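Local coordinates for protein galactitol-1-phosphate 5-dehydrogenase (Escherichia coli, PDB 4A2C) that converts galactitol 1-phosphate to D-tagatose 6-phosphate, using NAD(+) as oxidant, as a zinc-containing dehydrogenase of the alcohol dehydrogenase family, at residues A[59-64]-A[81-86]; A[35-40]-A[115-120]; A[26-31]-A[70-75]; A[130-135]-A[305-310]. All coordinates share one frame; numbering follows the deposited sequence.

Contact 1 of 4, residues A[59-64]-A[81-86]; sequences HEFSGY and VACVPL. With NI (nickel (II) ion), chain C.
One face of the F61 ring is covered by C83. CB of C83 stands 3.2 Å above the F61 ring plane, offset toward the rim, in a CH-pi contact. SG of C83 continues obliquely past the same ring, a sulfur-aromatic contact. F61 CG lies between its backbone N and carbonyl carbon (chi1 68°), which swings the ring over toward C83. The H59 ring is met obliquely by CG of P85, and CB of P85 packs 3.5 Å from CB of H59. H59 NE2 binds the nickel ion at 2.3 Å, probably in the place of the catalytic zinc. With an alanine at F61, C83 is likely to lose the ring against its CB and SG, and a gap would open beside the strand pair. The two strands form an antiparallel hairpin. C83 N gives a nearly straight bond to F61 O (2.7 Å, 174°), and G63 and V81 exchange two more. Past C83 a water takes over, joining H59 O, F61 N and C83 O. Strand 60-68 lies between strands 27-36 and 80-83 in the sheet. F61 also touches I32 and S35 of strand 27-36, while H59 and P85 touch E144 of helix 143-155.

Contact 2 of 4, residues A[35-40]-A[115-120]; sequences SGLCGS and GGFAEY. With NI (nickel (II) ion), chain C.
S35 and G116 bring their backbones closest, with S35 CA 6.3 Å from G116 CA. S35 and G36 lie in strand 27-36, and residues 115-120 are a loop that leads into strand 120-124. The loop makes an inverse gamma turn centred on F117, closed by a weak bond from A118 N to G116 O. Both segments belong to the GroES-like domain of the zinc-containing alcohol dehydrogenase family. The polar link across the contact is S35 OG donating to G116 O at 2.7 Å. The hydroxyl comes from above the carbonyl plane, with a C=O...donor angle of 112°, not on a lone pair. G116 O thus takes the S35 hydroxyl and, weakly, A118 N. G116 carries no side chain, and S35 points its own toward it. The F117 ring turns its edge to the G36 carbonyl, with G36 O 3.6 Å from F117 CE1 and near the ring plane. L37 crosses F117 at about a right angle, and L37 CD1 meets F117 CZ obliquely at 3.7 Å. L37 reaches the ring with CG anti to the backbone N (chi1 -174°). The same ring meets F326 with the planes at about 50°, and touches L57 and V4. L37 also packs on V330, so helix 323-333 helps to enclose this apolar cluster. Next along the chain, C38 precedes the turn that leads into helix 41-46. C38 SG binds the nickel ion at 2.6 Å and also accepts a nearly straight capping bond from S40 N (3.4 Å).

Contact 3 of 4, residues A[26-31]-A[70-75]; sequences DEVRVK and SGVDDL
V72 CG1 is the point where the loop presses hardest on the strand. It lies 3.4 Å from E27 O and 4.1 Å from V28 CG1. The side chains of V28 and V72 cross at about a right angle, so one methyl of V72 meets both the strand backbone and a strand side chain. V72 CG1 nearly eclipses the backbone N (chi1 10°), an unusual torsion that may be strained. V28 CG1 also faces L75 CD1 at 4.4 Å, a looser touch. V28 CG1 stands beside the backbone N (chi1 -56°), on the side of both loop residues. These apolar groups lie over the start of strand 27-36. The loop 70-75 comes from the connection between strands 60-68 and 80-83, a hairpin of the GroES-like domain, and folds back over the neighbouring strand. V28 and L75 both reach I65 and V128, so the hydrophobic side of the contact runs on into strands 60-68 and 128-130. E27 points away from the loop yet is buried, its carboxylate held by K23 N, H24 ND1 and a salt bridge with K124. The other side is open and polar. D26 CA lies 5.3 Å from G71 CA, but the D26 side chain points away from the loop and is partly exposed. On the loop, S70, G71 and D73 are exposed. D74 is exposed as well, and its carboxylate forms a salt bridge with R125 next to strand 120-124.

Contact 4 of 4, residues A[130-135]-A[305-310]; sequences ALPTDM and LLTERK
T307 CG2 fits between P132 and M135, crossing each side chain at about a right angle. It lies 3.5 Å from P132 CG and 3.4 Å from M135 CB, both tighter than usual van der Waals contact. T307 holds this methyl anti to its carbonyl carbon. Its OG1 turns back instead to the helix carbonyls R304 O and S303 O. M135 runs out with CG anti to the backbone N (chi1 -176°) and bends at chi3 (-60°). The bend brings M135 CE to 3.7 Å from T307 CG2. M135 CE also slants across L306, 4.1 Å from L306 CB. Shortening M135 to alanine is likely to keep the CB touch on T307 but leave CB of L306 without its sulfur and methyl cover, opening a gap between loop and helix. The loop side is a type I turn from P132 to M135, following strand 128-130 of the GroES-like domain. The helix side is the end of helix 297-307, closed by a Schellman motif with R309 at positive phi. The R309 chain folds back, and its NE gives T307 O a weak bond in the guanidinium plane. R309 NH2 also nears D134 O obliquely, at 3.5 Å. M135 and L306 both touch I143 of helix 143-155, which continues the apolar side. The contact thus joins the GroES-like part to the Rossmann-type part, which probably binds NAD as in the family. Its grip is mainly methyl, methylene and sulfur packing, so it depends on close shape fit, while the charged side chains of D134 and R309 lie at the exposed side.

In the fold
Contacts 1 and 2 share the metal site, with centres about 9 Å apart. H59 and C38 both bind the nickel ion. Their strands join through a probable hydrogen bond from G36 N to E60 O, 2.9 Å. Contact 3 uses the other end of the strand that carries S35 and G36. Its centre is about 14 Å from that of contact 1. A probable hydrogen bond from K31 N to Y64 O, 2.7 Å, links the two. K31 NZ also reaches E119 O of contact 2. The centre of contact 4 is about 14 Å from that of contact 1, and L131 CD1 packs 3.5 Å from V81 C. Its L306 side chain is about 9 Å from that of E144, a probable ligand of the catalytic zinc.

Contact 1 of 4, residues A[59-64]-A[81-86]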
loop_
_atom_site.group_PDB
_atom_site.type_symbol
_atom_site.label_atom_id
_atom_site.label_comp_id
_atom_site.label_asym_id
_atom_site.label_seq_id
_atom_site.Cartn_x
_atom_site.Cartn_y
_atom_site.Cartn_z
ATOM N N HIS A 59 -23.933 -9.052 -15.048
ATOM C CA HIS A 59 -22.797 -9.952 -14.883
ATOM C C HIS A 59 -22.780 -10.641 -13.522
ATOM O O HIS A 59 -21.738 -11.149 -13.107
ATOM C CB HIS A 59 -21.497 -9.197 -15.055
ATOM C CG HIS A 59 -21.311 -8.097 -14.060
ATOM N ND1 HIS A 59 -21.805 -6.824 -14.259
ATOM C CD2 HIS A 59 -20.713 -8.082 -12.844
ATOM C CE1 HIS A 59 -21.498 -6.067 -13.219
ATOM N NE2 HIS A 59 -20.841 -6.809 -12.345
ATOM N N GLU A 60 -23.918 -10.643 -12.827
ATOM C CA GLU A 60 -24.028 -11.316 -11.528
ATOM C C GLU A 60 -25.158 -12.323 -11.611
ATOM O O GLU A 60 -26.284 -12.033 -11.185
ATOM C CB GLU A 60 -24.365 -10.317 -10.418
ATOM C CG GLU A 60 -23.367 -9.197 -10.207
ATOM C CD GLU A 60 -23.891 -8.157 -9.225
ATOM O OE1 GLU A 60 -24.978 -8.372 -8.642
ATOM O OE2 GLU A 60 -23.225 -7.125 -9.038
ATOM N N PHE A 61 -24.889 -13.496 -12.175
ATOM C CA PHE A 61 -25.985 -14.413 -12.439
ATOM C C PHE A 61 -25.637 -15.890 -12.384
ATOM O O PHE A 61 -24.482 -16.293 -12.568
ATOM C CB PHE A 61 -26.665 -14.070 -13.764
ATOM C CG PHE A 61 -25.819 -14.320 -14.990
ATOM C CD1 PHE A 61 -25.826 -15.554 -15.606
ATOM C CD2 PHE A 61 -25.069 -13.298 -15.557
ATOM C CE1 PHE A 61 -25.082 -15.781 -16.743
ATOM C CE2 PHE A 61 -24.318 -13.517 -16.688
ATOM C CZ PHE A 61 -24.329 -14.765 -17.291
ATOM N N SER A 62 -26.660 -16.686 -12.117
ATOM C CA SER A 62 -26.509 -18.113 -11.966
ATOM C C SER A 62 -27.632 -18.766 -12.763
ATOM O O SER A 62 -28.571 -18.090 -13.199
ATOM C CB SER A 62 -26.611 -18.507 -10.493
ATOM O OG SER A 62 -27.908 -18.228 -9.962
ATOM N N GLY A 63 -27.536 -20.075 -12.946
ATOM C CA GLY A 63 -28.525 -20.793 -13.737
ATOM C C GLY A 63 -28.047 -22.196 -14.060
ATOM O O GLY A 63 -27.191 -22.743 -13.361
ATOM N N TYR A 64 -28.586 -22.781 -15.127
ATOM C CA TYR A 64 -28.288 -24.167 -15.446
ATOM C C TYR A 64 -27.794 -24.313 -16.878
ATOM O O TYR A 64 -28.341 -23.703 -17.804
ATOM C CB TYR A 64 -29.536 -25.036 -15.270
ATOM C CG TYR A 64 -30.044 -25.107 -13.857
ATOM C CD1 TYR A 64 -29.463 -25.962 -12.932
ATOM C CD2 TYR A 64 -31.103 -24.311 -13.443
ATOM C CE1 TYR A 64 -29.926 -26.024 -11.639
ATOM C CE2 TYR A 64 -31.569 -24.371 -12.158
ATOM C CZ TYR A 64 -30.984 -25.228 -11.260
ATOM O OH TYR A 64 -31.447 -25.264 -9.970
ATOM N N VAL A 81 -24.445 -23.569 -12.524
ATOM C CA VAL A 81 -23.244 -22.733 -12.656
ATOM C C VAL A 81 -23.509 -21.274 -12.280
ATOM O O VAL A 81 -24.651 -20.819 -12.298
ATOM C CB VAL A 81 -22.686 -22.769 -14.093
ATOM C CG1 VAL A 81 -22.231 -24.166 -14.456
ATOM C CG2 VAL A 81 -23.732 -22.270 -15.086
ATOM N N ALA A 82 -22.454 -20.542 -11.929
ATOM C CA ALA A 82 -22.559 -19.090 -11.840
ATOM C C ALA A 82 -21.685 -18.469 -12.923
ATOM O O ALA A 82 -20.661 -19.054 -13.314
ATOM C CB ALA A 82 -22.149 -18.588 -10.456
ATOM N N CYS A 83 -22.073 -17.295 -13.417
ATOM C CA CYS A 83 -21.270 -16.628 -14.420
ATOM C C CYS A 83 -19.987 -16.070 -13.818
ATOM O O CYS A 83 -20.006 -15.492 -12.742
ATOM C CB CYS A 83 -22.052 -15.492 -15.087
ATOM S SG CYS A 83 -20.998 -14.592 -16.300
ATOM N N VAL A 84 -18.889 -16.263 -14.538
ATOM C CA VAL A 84 -17.611 -15.623 -14.261
ATOM C C VAL A 84 -17.431 -14.583 -15.358
ATOM O O VAL A 84 -17.070 -14.934 -16.483
ATOM C CB VAL A 84 -16.488 -16.667 -14.349
ATOM C CG1 VAL A 84 -15.146 -16.049 -13.973
ATOM C CG2 VAL A 84 -16.799 -17.828 -13.427
ATOM N N PRO A 85 -17.712 -13.304 -15.059
ATOM C CA PRO A 85 -17.921 -12.347 -16.163
ATOM C C PRO A 85 -16.673 -11.879 -16.927
ATOM O O PRO A 85 -16.765 -11.563 -18.124
ATOM C CB PRO A 85 -18.604 -11.160 -15.472
ATOM C CG PRO A 85 -18.135 -11.232 -14.060
ATOM C CD PRO A 85 -18.031 -12.713 -13.749
ATOM N N LEU A 86 -15.530 -11.808 -16.257
ATOM C CA LEU A 86 -14.293 -11.388 -16.923
ATOM C C LEU A 86 -13.747 -12.498 -17.824
ATOM O O LEU A 86 -13.701 -13.661 -17.412
ATOM C CB LEU A 86 -13.238 -11.016 -15.871
ATOM C CG LEU A 86 -11.863 -10.638 -16.427
ATOM C CD1 LEU A 86 -11.953 -9.326 -17.185
ATOM C CD2 LEU A 86 -10.842 -10.545 -15.303
HETATM NI NI NI C . -20.500 -6.095 -10.209
HETATM O O HOH W 1 -21.893 -13.845 -11.988
#

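Contact 2 of 4, residues A[35-40]-A[115-120]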
loop_
_atom_site.group_PDB
_atom_site.type_symbol
_atom_site.label_atom_id
_atom_site.label_comp_id
_atom_site.label_asym_id
_atom_site.label_seq_id
_atom_site.Cartn_x
_atom_site.Cartn_y
_atom_site.Cartn_z
ATOM N N SER A 35 -30.382 -13.282 -11.628
ATOM C CA SER A 35 -29.483 -12.293 -12.195
ATOM C C SER A 35 -29.701 -10.989 -11.446
ATOM O O SER A 35 -30.832 -10.495 -11.395
ATOM C CB SER A 35 -29.808 -12.080 -13.667
ATOM O OG SER A 35 -28.675 -11.656 -14.387
ATOM N N GLY A 36 -28.635 -10.423 -10.879
ATOM C CA GLY A 36 -28.783 -9.207 -10.087
ATOM C C GLY A 36 -28.176 -7.939 -10.676
ATOM O O GLY A 36 -27.290 -8.007 -11.537
ATOM N N LEU A 37 -28.646 -6.781 -10.202
ATOM C CA LEU A 37 -28.159 -5.477 -10.667
ATOM C C LEU A 37 -27.002 -4.931 -9.814
ATOM O O LEU A 37 -27.056 -4.944 -8.584
ATOM C CB LEU A 37 -29.302 -4.459 -10.665
ATOM C CG LEU A 37 -29.001 -3.078 -11.250
ATOM C CD1 LEU A 37 -28.803 -3.166 -12.768
ATOM C CD2 LEU A 37 -30.116 -2.104 -10.921
ATOM N N CYS A 38 -25.970 -4.419 -10.473
ATOM C CA CYS A 38 -24.762 -3.957 -9.776
ATOM C C CYS A 38 -24.678 -2.425 -9.690
ATOM O O CYS A 38 -25.216 -1.721 -10.545
ATOM C CB CYS A 38 -23.531 -4.515 -10.504
ATOM S SG CYS A 38 -21.930 -4.008 -9.840
ATOM N N GLY A 39 -24.009 -1.909 -8.661
ATOM C CA GLY A 39 -23.780 -0.475 -8.563
ATOM C C GLY A 39 -23.189 0.086 -9.853
ATOM O O GLY A 39 -23.528 1.195 -10.268
ATOM N N SER A 40 -22.318 -0.690 -10.494
ATOM C CA SER A 40 -21.605 -0.224 -11.680
ATOM C C SER A 40 -22.511 -0.137 -12.909
ATOM O O SER A 40 -22.146 0.485 -13.913
ATOM C CB SER A 40 -20.379 -1.106 -11.972
ATOM O OG SER A 40 -20.750 -2.428 -12.344
ATOM N N GLY A 115 -24.901 -9.001 -21.386
ATOM C CA GLY A 115 -24.862 -9.840 -20.193
ATOM C C GLY A 115 -26.127 -10.633 -19.874
ATOM O O GLY A 115 -26.907 -10.974 -20.775
ATOM N N GLY A 116 -26.332 -10.911 -18.586
ATOM C CA GLY A 116 -27.327 -11.875 -18.144
ATOM C C GLY A 116 -28.687 -11.371 -17.696
ATOM O O GLY A 116 -29.371 -12.042 -16.915
ATOM N N PHE A 117 -29.096 -10.195 -18.161
ATOM C CA PHE A 117 -30.489 -9.799 -18.001
ATOM C C PHE A 117 -31.262 -10.389 -19.178
ATOM O O PHE A 117 -31.690 -9.665 -20.082
ATOM C CB PHE A 117 -30.647 -8.275 -17.972
ATOM C CG PHE A 117 -29.953 -7.611 -16.816
ATOM C CD1 PHE A 117 -29.883 -8.235 -15.577
ATOM C CD2 PHE A 117 -29.359 -6.366 -16.974
ATOM C CE1 PHE A 117 -29.242 -7.622 -14.513
ATOM C CE2 PHE A 117 -28.709 -5.754 -15.920
ATOM C CZ PHE A 117 -28.649 -6.377 -14.687
ATOM N N ALA A 118 -31.431 -11.708 -19.156
ATOM C CA ALA A 118 -31.981 -12.443 -20.290
ATOM C C ALA A 118 -32.341 -13.874 -19.891
ATOM O O ALA A 118 -31.830 -14.385 -18.894
ATOM C CB ALA A 118 -30.971 -12.440 -21.433
ATOM N N GLU A 119 -33.214 -14.519 -20.663
ATOM C CA GLU A 119 -33.616 -15.898 -20.364
ATOM C C GLU A 119 -32.485 -16.907 -20.577
ATOM O O GLU A 119 -32.312 -17.834 -19.782
ATOM C CB GLU A 119 -34.823 -16.302 -21.204
ATOM C CG GLU A 119 -36.156 -15.761 -20.684
ATOM C CD GLU A 119 -37.329 -16.169 -21.571
ATOM O OE1 GLU A 119 -37.920 -17.243 -21.320
ATOM O OE2 GLU A 119 -37.656 -15.424 -22.522
ATOM N N TYR A 120 -31.736 -16.730 -21.663
ATOM C CA TYR A 120 -30.607 -17.598 -22.002
ATOM C C TYR A 120 -29.452 -16.721 -22.393
ATOM O O TYR A 120 -29.646 -15.573 -22.794
ATOM C CB TYR A 120 -30.939 -18.484 -23.204
ATOM C CG TYR A 120 -31.983 -19.541 -22.924
ATOM C CD1 TYR A 120 -33.329 -19.259 -23.048
ATOM C CD2 TYR A 120 -31.614 -20.823 -22.519
ATOM C CE1 TYR A 120 -34.288 -20.223 -22.785
ATOM C CE2 TYR A 120 -32.564 -21.795 -22.256
ATOM C CZ TYR A 120 -33.899 -21.489 -22.385
ATOM O OH TYR A 120 -34.852 -22.456 -22.126
HETATM NI NI NI C . -20.500 -6.095 -10.209
#

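Contact 3 of 4, residues A[26-31]-A[70-75]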
loop_
_atom_site.group_PDB
_atom_site.type_symbol
_atom_site.label_atom_id
_atom_site.label_comp_id
_atom_site.label_asym_id
_atom_site.label_seq_id
_atom_site.Cartn_x
_atom_site.Cartn_y
_atom_site.Cartn_z
ATOM N N ASP A 26 -16.161 -24.022 -27.819
ATOM C CA ASP A 26 -15.838 -23.806 -26.408
ATOM C C ASP A 26 -16.916 -23.050 -25.646
ATOM O O ASP A 26 -16.694 -22.602 -24.520
ATOM C CB ASP A 26 -14.475 -23.106 -26.236
ATOM C CG ASP A 26 -14.410 -21.733 -26.919
ATOM O OD1 ASP A 26 -15.329 -21.380 -27.689
ATOM O OD2 ASP A 26 -13.420 -21.002 -26.701
ATOM N N GLU A 27 -18.085 -22.917 -26.252
ATOM C CA GLU A 27 -19.194 -22.225 -25.606
ATOM C C GLU A 27 -20.161 -23.162 -24.890
ATOM O O GLU A 27 -20.169 -24.373 -25.131
ATOM C CB GLU A 27 -19.946 -21.378 -26.629
ATOM C CG GLU A 27 -19.181 -20.135 -27.027
ATOM C CD GLU A 27 -19.781 -19.429 -28.217
ATOM O OE1 GLU A 27 -20.677 -20.010 -28.852
ATOM O OE2 GLU A 27 -19.352 -18.298 -28.525
ATOM N N VAL A 28 -20.944 -22.584 -23.982
ATOM C CA VAL A 28 -22.064 -23.264 -23.350
ATOM C C VAL A 28 -23.257 -22.311 -23.370
ATOM O O VAL A 28 -23.084 -21.098 -23.473
ATOM C CB VAL A 28 -21.744 -23.683 -21.895
ATOM C CG1 VAL A 28 -20.496 -24.556 -21.865
ATOM C CG2 VAL A 28 -21.529 -22.436 -20.990
ATOM N N ARG A 29 -24.466 -22.853 -23.321
ATOM C CA ARG A 29 -25.636 -22.000 -23.163
ATOM C C ARG A 29 -26.193 -22.182 -21.763
ATOM O O ARG A 29 -26.403 -23.314 -21.324
ATOM C CB ARG A 29 -26.712 -22.323 -24.191
ATOM C CG ARG A 29 -27.934 -21.398 -24.090
ATOM C CD ARG A 29 -28.853 -21.559 -25.322
ATOM N NE ARG A 29 -29.227 -22.950 -25.554
ATOM C CZ ARG A 29 -29.492 -23.465 -26.749
ATOM N NH1 ARG A 29 -29.424 -22.703 -27.832
ATOM N NH2 ARG A 29 -29.823 -24.744 -26.868
ATOM N N VAL A 30 -26.430 -21.073 -21.071
ATOM C CA VAL A 30 -26.967 -21.117 -19.713
ATOM C C VAL A 30 -28.415 -20.665 -19.708
ATOM O O VAL A 30 -28.765 -19.659 -20.360
ATOM C CB VAL A 30 -26.213 -20.189 -18.763
ATOM C CG1 VAL A 30 -26.822 -20.258 -17.339
ATOM C CG2 VAL A 30 -24.713 -20.529 -18.744
ATOM N N LYS A 31 -29.252 -21.401 -18.977
ATOM C CA LYS A 31 -30.620 -20.955 -18.714
ATOM C C LYS A 31 -30.602 -20.229 -17.377
ATOM O O LYS A 31 -30.311 -20.826 -16.342
ATOM C CB LYS A 31 -31.605 -22.132 -18.704
ATOM C CG LYS A 31 -32.972 -21.808 -18.084
ATOM C CD LYS A 31 -33.579 -20.540 -18.676
ATOM C CE LYS A 31 -34.153 -19.652 -17.582
ATOM N NZ LYS A 31 -34.245 -18.217 -17.988
ATOM N N SER A 70 -19.129 -28.447 -28.875
ATOM C CA SER A 70 -18.496 -29.708 -29.239
ATOM C C SER A 70 -17.158 -29.937 -28.539
ATOM O O SER A 70 -16.634 -31.056 -28.559
ATOM C CB SER A 70 -18.312 -29.780 -30.760
ATOM O OG SER A 70 -17.814 -28.560 -31.284
ATOM N N GLY A 71 -16.607 -28.887 -27.930
ATOM C CA GLY A 71 -15.298 -28.974 -27.309
ATOM C C GLY A 71 -15.336 -29.084 -25.793
ATOM O O GLY A 71 -14.324 -29.391 -25.159
ATOM N N VAL A 72 -16.495 -28.828 -25.196
ATOM C CA VAL A 72 -16.605 -28.948 -23.742
ATOM C C VAL A 72 -17.049 -30.352 -23.330
ATOM O O VAL A 72 -18.014 -30.911 -23.875
ATOM C CB VAL A 72 -17.490 -27.836 -23.105
ATOM C CG1 VAL A 72 -18.228 -27.042 -24.164
ATOM C CG2 VAL A 72 -18.433 -28.413 -22.052
ATOM N N ASP A 73 -16.312 -30.923 -22.384
ATOM C CA ASP A 73 -16.510 -32.310 -21.987
ATOM C C ASP A 73 -16.691 -32.432 -20.479
ATOM O O ASP A 73 -17.104 -33.481 -19.978
ATOM C CB ASP A 73 -15.310 -33.149 -22.436
ATOM C CG ASP A 73 -13.988 -32.590 -21.931
ATOM O OD1 ASP A 73 -13.978 -31.444 -21.428
ATOM O OD2 ASP A 73 -12.961 -33.295 -22.027
ATOM N N ASP A 74 -16.380 -31.359 -19.756
ATOM C CA ASP A 74 -16.480 -31.377 -18.299
ATOM C C ASP A 74 -17.751 -30.691 -17.791
ATOM O O ASP A 74 -17.953 -30.555 -16.582
ATOM C CB ASP A 74 -15.227 -30.762 -17.659
ATOM C CG ASP A 74 -15.082 -29.276 -17.951
ATOM O OD1 ASP A 74 -15.811 -28.757 -18.819
ATOM O OD2 ASP A 74 -14.223 -28.623 -17.314
ATOM N N LEU A 75 -18.605 -30.258 -18.713
ATOM C CA LEU A 75 -19.908 -29.708 -18.346
ATOM C C LEU A 75 -21.035 -30.394 -19.112
ATOM O O LEU A 75 -20.841 -30.935 -20.213
ATOM C CB LEU A 75 -19.971 -28.193 -18.561
ATOM C CG LEU A 75 -19.215 -27.282 -17.596
ATOM C CD1 LEU A 75 -19.735 -25.868 -17.758
ATOM C CD2 LEU A 75 -19.395 -27.735 -16.162
#

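Contact 4 of 4, residues A[130-135]-A[305-310]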
loop_
_atom_site.group_PDB
_atom_site.type_symbol
_atom_site.label_atom_id
_atom_site.label_comp_id
_atom_site.label_asym_id
_atom_site.label_seq_id
_atom_site.Cartn_x
_atom_site.Cartn_y
_atom_site.Cartn_z
ATOM N N ALA A 130 -18.859 -24.116 -12.012
ATOM C CA ALA A 130 -19.748 -25.168 -11.528
ATOM C C ALA A 130 -20.122 -24.923 -10.071
ATOM O O ALA A 130 -19.279 -24.516 -9.269
ATOM C CB ALA A 130 -19.083 -26.527 -11.678
ATOM N N LEU A 131 -21.387 -25.174 -9.737
ATOM C CA LEU A 131 -21.884 -25.006 -8.373
ATOM C C LEU A 131 -22.353 -26.355 -7.827
ATOM O O LEU A 131 -22.764 -27.234 -8.593
ATOM C CB LEU A 131 -23.056 -24.023 -8.346
ATOM C CG LEU A 131 -22.792 -22.596 -8.819
ATOM C CD1 LEU A 131 -24.102 -21.821 -8.873
ATOM C CD2 LEU A 131 -21.794 -21.905 -7.909
ATOM N N PRO A 132 -22.294 -26.527 -6.501
ATOM C CA PRO A 132 -22.827 -27.738 -5.871
ATOM C C PRO A 132 -24.330 -27.882 -6.103
ATOM O O PRO A 132 -25.044 -26.880 -6.209
ATOM C CB PRO A 132 -22.565 -27.496 -4.381
ATOM C CG PRO A 132 -21.433 -26.536 -4.346
ATOM C CD PRO A 132 -21.640 -25.638 -5.526
ATOM N N THR A 133 -24.806 -29.122 -6.171
ATOM C CA THR A 133 -26.228 -29.394 -6.318
ATOM C C THR A 133 -27.003 -28.883 -5.105
ATOM O O THR A 133 -28.201 -28.611 -5.185
ATOM C CB THR A 133 -26.476 -30.906 -6.479
ATOM O OG1 THR A 133 -26.660 -31.512 -5.191
ATOM C CG2 THR A 133 -25.294 -31.566 -7.177
ATOM N N ASP A 134 -26.296 -28.731 -3.989
ATOM C CA ASP A 134 -26.898 -28.386 -2.701
ATOM C C ASP A 134 -27.019 -26.884 -2.430
ATOM O O ASP A 134 -27.603 -26.485 -1.419
ATOM C CB ASP A 134 -26.103 -29.045 -1.570
ATOM C CG ASP A 134 -24.780 -29.611 -2.053
ATOM O OD1 ASP A 134 -24.776 -30.285 -3.110
ATOM O OD2 ASP A 134 -23.749 -29.384 -1.386
ATOM N N MET A 135 -26.465 -26.053 -3.309
ATOM C CA MET A 135 -26.625 -24.605 -3.163
ATOM C C MET A 135 -27.923 -24.158 -3.818
ATOM O O MET A 135 -28.186 -24.498 -4.981
ATOM C CB MET A 135 -25.470 -23.835 -3.805
ATOM C CG MET A 135 -25.555 -22.312 -3.580
ATOM S SD MET A 135 -24.566 -21.362 -4.748
ATOM C CE MET A 135 -22.952 -22.017 -4.366
ATOM N N LEU A 305 -19.398 -20.992 1.400
ATOM C CA LEU A 305 -20.124 -20.228 2.404
ATOM C C LEU A 305 -21.608 -20.257 2.089
ATOM O O LEU A 305 -22.437 -20.410 2.982
ATOM C CB LEU A 305 -19.610 -18.794 2.449
ATOM C CG LEU A 305 -18.170 -18.678 2.960
ATOM C CD1 LEU A 305 -17.641 -17.278 2.696
ATOM C CD2 LEU A 305 -18.098 -19.030 4.448
ATOM N N LEU A 306 -21.929 -20.133 0.805
ATOM C CA LEU A 306 -23.314 -20.114 0.362
ATOM C C LEU A 306 -23.984 -21.471 0.547
ATOM O O LEU A 306 -25.142 -21.539 0.944
ATOM C CB LEU A 306 -23.424 -19.655 -1.092
ATOM C CG LEU A 306 -23.331 -18.146 -1.333
ATOM C CD1 LEU A 306 -23.323 -17.827 -2.812
ATOM C CD2 LEU A 306 -24.485 -17.428 -0.649
ATOM N N THR A 307 -23.255 -22.548 0.276
ATOM C CA THR A 307 -23.817 -23.887 0.417
ATOM C C THR A 307 -24.017 -24.274 1.877
ATOM O O THR A 307 -25.010 -24.913 2.214
ATOM C CB THR A 307 -22.947 -24.945 -0.271
ATOM O OG1 THR A 307 -21.627 -24.908 0.286
ATOM C CG2 THR A 307 -22.857 -24.669 -1.759
ATOM N N GLU A 308 -23.076 -23.901 2.743
ATOM C CA GLU A 308 -23.227 -24.207 4.163
ATOM C C GLU A 308 -23.931 -23.081 4.924
ATOM O O GLU A 308 -23.903 -23.027 6.156
ATOM C CB GLU A 308 -21.900 -24.634 4.814
ATOM C CG GLU A 308 -20.766 -23.642 4.744
ATOM C CD GLU A 308 -19.427 -24.286 5.072
ATOM O OE1 GLU A 308 -19.243 -25.473 4.723
ATOM O OE2 GLU A 308 -18.565 -23.612 5.680
ATOM N N ARG A 309 -24.565 -22.189 4.164
ATOM C CA ARG A 309 -25.543 -21.245 4.700
ATOM C C ARG A 309 -24.992 -20.322 5.789
ATOM O O ARG A 309 -25.685 -20.042 6.766
ATOM C CB ARG A 309 -26.777 -22.007 5.240
ATOM C CG ARG A 309 -27.183 -23.260 4.445
ATOM C CD ARG A 309 -27.585 -22.930 3.004
ATOM N NE ARG A 309 -28.024 -24.105 2.244
ATOM C CZ ARG A 309 -29.297 -24.400 1.984
ATOM N NH1 ARG A 309 -30.269 -23.607 2.421
ATOM N NH2 ARG A 309 -29.604 -25.487 1.284
ATOM N N LYS A 310 -23.760 -19.843 5.627
ATOM C CA LYS A 310 -23.145 -18.971 6.633
ATOM C C LYS A 310 -23.474 -17.506 6.365
ATOM O O LYS A 310 -23.158 -16.627 7.182
ATOM C CB LYS A 310 -21.619 -19.151 6.664
ATOM C CG LYS A 310 -21.126 -20.598 6.837
ATOM C CD LYS A 310 -20.904 -20.979 8.293
ATOM C CE LYS A 310 -19.952 -22.173 8.424
ATOM N NZ LYS A 310 -18.563 -21.855 7.967
#